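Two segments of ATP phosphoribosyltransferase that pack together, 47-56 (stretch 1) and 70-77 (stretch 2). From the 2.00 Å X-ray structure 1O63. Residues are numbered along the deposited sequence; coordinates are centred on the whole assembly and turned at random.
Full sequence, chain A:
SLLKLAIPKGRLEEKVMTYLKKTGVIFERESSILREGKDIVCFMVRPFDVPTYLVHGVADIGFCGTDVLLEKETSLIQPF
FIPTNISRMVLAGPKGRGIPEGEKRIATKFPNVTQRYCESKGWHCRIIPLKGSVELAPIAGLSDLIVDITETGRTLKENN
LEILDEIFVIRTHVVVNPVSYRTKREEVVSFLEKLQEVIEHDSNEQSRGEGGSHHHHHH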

# COMPACT_ATOMS: atom_id res chain seq x y z
N PRO A 47 2.98 8.65 0.24
CA PRO A 47 4.34 8.88 -0.24
C PRO A 47 4.61 8.44 -1.64
O PRO A 47 5.20 9.20 -2.46
N PHE A 48 4.15 7.25 -2.04
CA PHE A 48 4.37 6.77 -3.40
C PHE A 48 3.57 7.54 -4.43
O PHE A 48 3.93 7.53 -5.61
N ASP A 49 2.58 8.30 -4.01
CA ASP A 49 1.79 9.09 -4.96
C ASP A 49 2.37 10.48 -5.18
O ASP A 49 1.88 11.20 -6.04
N VAL A 50 3.40 10.88 -4.42
CA VAL A 50 3.95 12.24 -4.63
C VAL A 50 4.42 12.42 -6.04
O VAL A 50 4.02 13.39 -6.74
N PRO A 51 5.21 11.50 -6.61
CA PRO A 51 5.74 11.68 -7.94
C PRO A 51 4.63 11.63 -8.99
O PRO A 51 4.72 12.33 -10.00
N THR A 52 3.58 10.85 -8.72
CA THR A 52 2.41 10.80 -9.62
C THR A 52 1.74 12.16 -9.72
O THR A 52 1.40 12.64 -10.82
N TYR A 53 1.53 12.86 -8.60
CA TYR A 53 0.93 14.19 -8.64
C TYR A 53 1.79 15.17 -9.42
O TYR A 53 1.26 16.07 -10.10
N LEU A 54 3.11 15.08 -9.27
CA LEU A 54 4.01 15.96 -9.99
C LEU A 54 4.11 15.64 -11.48
O LEU A 54 3.99 16.52 -12.34
N VAL A 55 4.31 14.35 -11.79
CA VAL A 55 4.46 13.95 -13.20
C VAL A 55 3.25 14.34 -14.01
O VAL A 55 3.36 14.79 -15.17
N HIS A 56 2.05 14.20 -13.45
CA HIS A 56 0.82 14.58 -14.13
C HIS A 56 0.63 16.09 -14.18
O HIS A 56 -0.32 16.57 -14.81
N LEU A 70 13.80 5.66 -5.47
CA LEU A 70 14.53 4.57 -6.13
C LEU A 70 13.59 3.47 -6.58
O LEU A 70 13.96 2.70 -7.46
N GLU A 71 12.43 3.30 -5.93
CA GLU A 71 11.54 2.22 -6.34
C GLU A 71 10.81 2.55 -7.64
O GLU A 71 10.43 1.66 -8.40
N LYS A 72 10.59 3.81 -7.88
CA LYS A 72 9.81 4.31 -9.02
C LYS A 72 10.58 5.44 -9.68
O LYS A 72 10.63 6.55 -9.14
N GLU A 73 11.23 5.17 -10.80
CA GLU A 73 12.03 6.23 -11.44
C GLU A 73 11.20 7.30 -12.12
O GLU A 73 10.22 7.03 -12.80
N THR A 74 11.56 8.56 -11.89
CA THR A 74 10.87 9.69 -12.50
C THR A 74 11.91 10.61 -13.17
O THR A 74 13.11 10.49 -12.93
N SER A 75 11.40 11.62 -13.88
CA SER A 75 12.29 12.61 -14.48
C SER A 75 12.35 13.88 -13.64
O SER A 75 13.02 14.85 -14.03
N LEU A 76 11.71 13.91 -12.50
CA LEU A 76 11.66 15.07 -11.64
C LEU A 76 13.01 15.61 -11.20
O LEU A 76 13.99 14.90 -10.94
N ILE A 77 13.04 16.92 -11.01
CA ILE A 77 14.22 17.66 -10.60
C ILE A 77 14.36 17.75 -9.09
O ILE A 77 13.41 18.11 -8.40

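What holds the polar end of this contact together? Lys-72, the first residue to leave helical geometry after its helix, points toward stretch 1 and extends fully, with all four chi angles in t. That reach carries its ammonium group to two oxygens: NZ of Lys-72 donates a hydrogen bond to the backbone O of Phe-48 at 3.1 Å and a very short one to OG1 of Thr-52 at 2.5 Å. The CA-to-CB bond of Thr-52 points away overall, yet its m rotamer still presents the hydroxyl oxygen to the lysine.

Which side chains form the apolar part? Leu-76 points toward the helix of stretch 1 in an m,t rotamer. CD1 of Leu-76 lies 3.8 Å from CB of Pro-51; CD2 of Leu-76 sits 3.7 Å from CB of Leu-54 and 4.1 Å from CG2 of Val-55. CD1 of Leu-76 also lies 3.9 Å from CD1 of Leu-54, so both methyls pack against Leu-54. Pro-51 and Leu-54 (m,t) both point toward stretch 2; Val-55, in t, points sideways and stays exposed, yet still touches Leu-76.

How do the mixed side chains fill the space between? Thr-74, in p, turns its methyl to the proline, with CG2 of Thr-74 3.5 Å from CB of Pro-51. Its OG1 accepts a weak hydrogen bond from N of Leu-76 at 3.4 Å, within its own stretch. The aliphatic part of Lys-72 also packs, its CD 4.0 Å from CG of Pro-51.

What does the aromatic ring do? Phe-48 starts sideways, with chi1 at -96°, between wells, but its ring comes nearer to stretch 2. The ring edge meets Glu-71, where CE2 of Phe-48 is 3.7 Å from CG of Glu-71. That glutamate starts toward the contact, then leads its carboxylate away to hydrogen bonds elsewhere in the structure, leaving its CB and CG methylenes beside the ring.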

# COMPACT_ATOMS: atom_id res chain seq x y z
CB PRO A 47 5.19 8.05 0.76
CG PRO A 47 4.40 8.15 2.04
CD PRO A 47 2.96 8.07 1.60
CB PHE A 48 4.06 5.25 -3.51
CG PHE A 48 5.34 4.45 -3.36
CD1 PHE A 48 5.80 4.10 -2.11
CD2 PHE A 48 6.09 4.12 -4.47
CE1 PHE A 48 6.98 3.38 -1.96
CE2 PHE A 48 7.27 3.41 -4.32
CZ PHE A 48 7.72 3.03 -3.06
CB ASP A 49 0.35 9.22 -4.44
CG ASP A 49 -0.38 7.89 -4.43
OD1 ASP A 49 -1.32 7.72 -3.63
OD2 ASP A 49 -0.01 6.99 -5.19
CB VAL A 50 5.02 12.56 -3.60
CG1 VAL A 50 5.93 13.72 -4.02
CG2 VAL A 50 4.37 12.85 -2.24
CB PRO A 51 6.76 10.57 -8.13
CG PRO A 51 6.66 9.69 -6.95
CD PRO A 51 5.89 10.41 -5.88
CB THR A 52 1.41 9.77 -9.07
OG1 THR A 52 2.07 8.48 -9.00
CG2 THR A 52 0.18 9.67 -9.93
CB TYR A 53 0.70 14.74 -7.20
CG TYR A 53 -0.65 14.26 -6.68
CD1 TYR A 53 -0.89 12.90 -6.45
CD2 TYR A 53 -1.68 15.15 -6.48
CE1 TYR A 53 -2.13 12.47 -6.01
CE2 TYR A 53 -2.92 14.74 -6.05
CZ TYR A 53 -3.14 13.39 -5.82
OH TYR A 53 -4.40 13.02 -5.40
CB LEU A 54 5.43 15.86 -9.37
CG LEU A 54 5.50 16.45 -7.94
CD1 LEU A 54 6.68 15.85 -7.18
CD2 LEU A 54 5.66 17.96 -8.06
CB VAL A 55 4.75 12.46 -13.34
CG1 VAL A 55 4.81 12.04 -14.81
CG2 VAL A 55 6.06 12.08 -12.65
CB HIS A 56 -0.39 13.90 -13.46
CG HIS A 56 -0.56 12.48 -13.92
ND1 HIS A 56 0.24 11.46 -13.46
CD2 HIS A 56 -1.42 11.94 -14.82
CE1 HIS A 56 -0.12 10.32 -14.06
NE2 HIS A 56 -1.11 10.59 -14.87
CB LEU A 70 15.63 4.03 -5.24
CG LEU A 70 17.06 4.47 -5.37
CD1 LEU A 70 17.32 5.63 -6.31
CD2 LEU A 70 17.67 4.77 -4.00
CB GLU A 71 10.54 1.89 -5.22
CG GLU A 71 9.54 0.83 -5.58
CD GLU A 71 10.20 -0.52 -5.87
OE1 GLU A 71 9.61 -1.35 -6.56
OE2 GLU A 71 11.34 -0.74 -5.38
CB LYS A 72 8.48 4.81 -8.43
CG LYS A 72 7.60 5.68 -9.28
CD LYS A 72 6.32 6.04 -8.52
CE LYS A 72 5.35 6.81 -9.40
NZ LYS A 72 4.04 7.00 -8.70
CB GLU A 73 13.03 5.59 -12.42
CG GLU A 73 14.40 6.25 -12.37
CD GLU A 73 15.11 6.01 -11.06
OE1 GLU A 73 16.25 6.53 -10.89
OE2 GLU A 73 14.57 5.30 -10.18
CB THR A 74 10.14 10.56 -11.46
OG1 THR A 74 11.11 11.15 -10.60
CG2 THR A 74 9.17 9.74 -10.60
CB SER A 75 11.78 12.96 -15.90
OG SER A 75 10.39 13.26 -15.81
CB LEU A 76 10.76 14.79 -10.41
CG LEU A 76 9.43 14.11 -10.73
CD1 LEU A 76 8.82 13.50 -9.47
CD2 LEU A 76 8.48 15.14 -11.37
CB ILE A 77 14.08 19.11 -11.16
CG1 ILE A 77 14.17 19.05 -12.70
CG2 ILE A 77 15.10 20.07 -10.60
CD1 ILE A 77 13.56 20.32 -13.31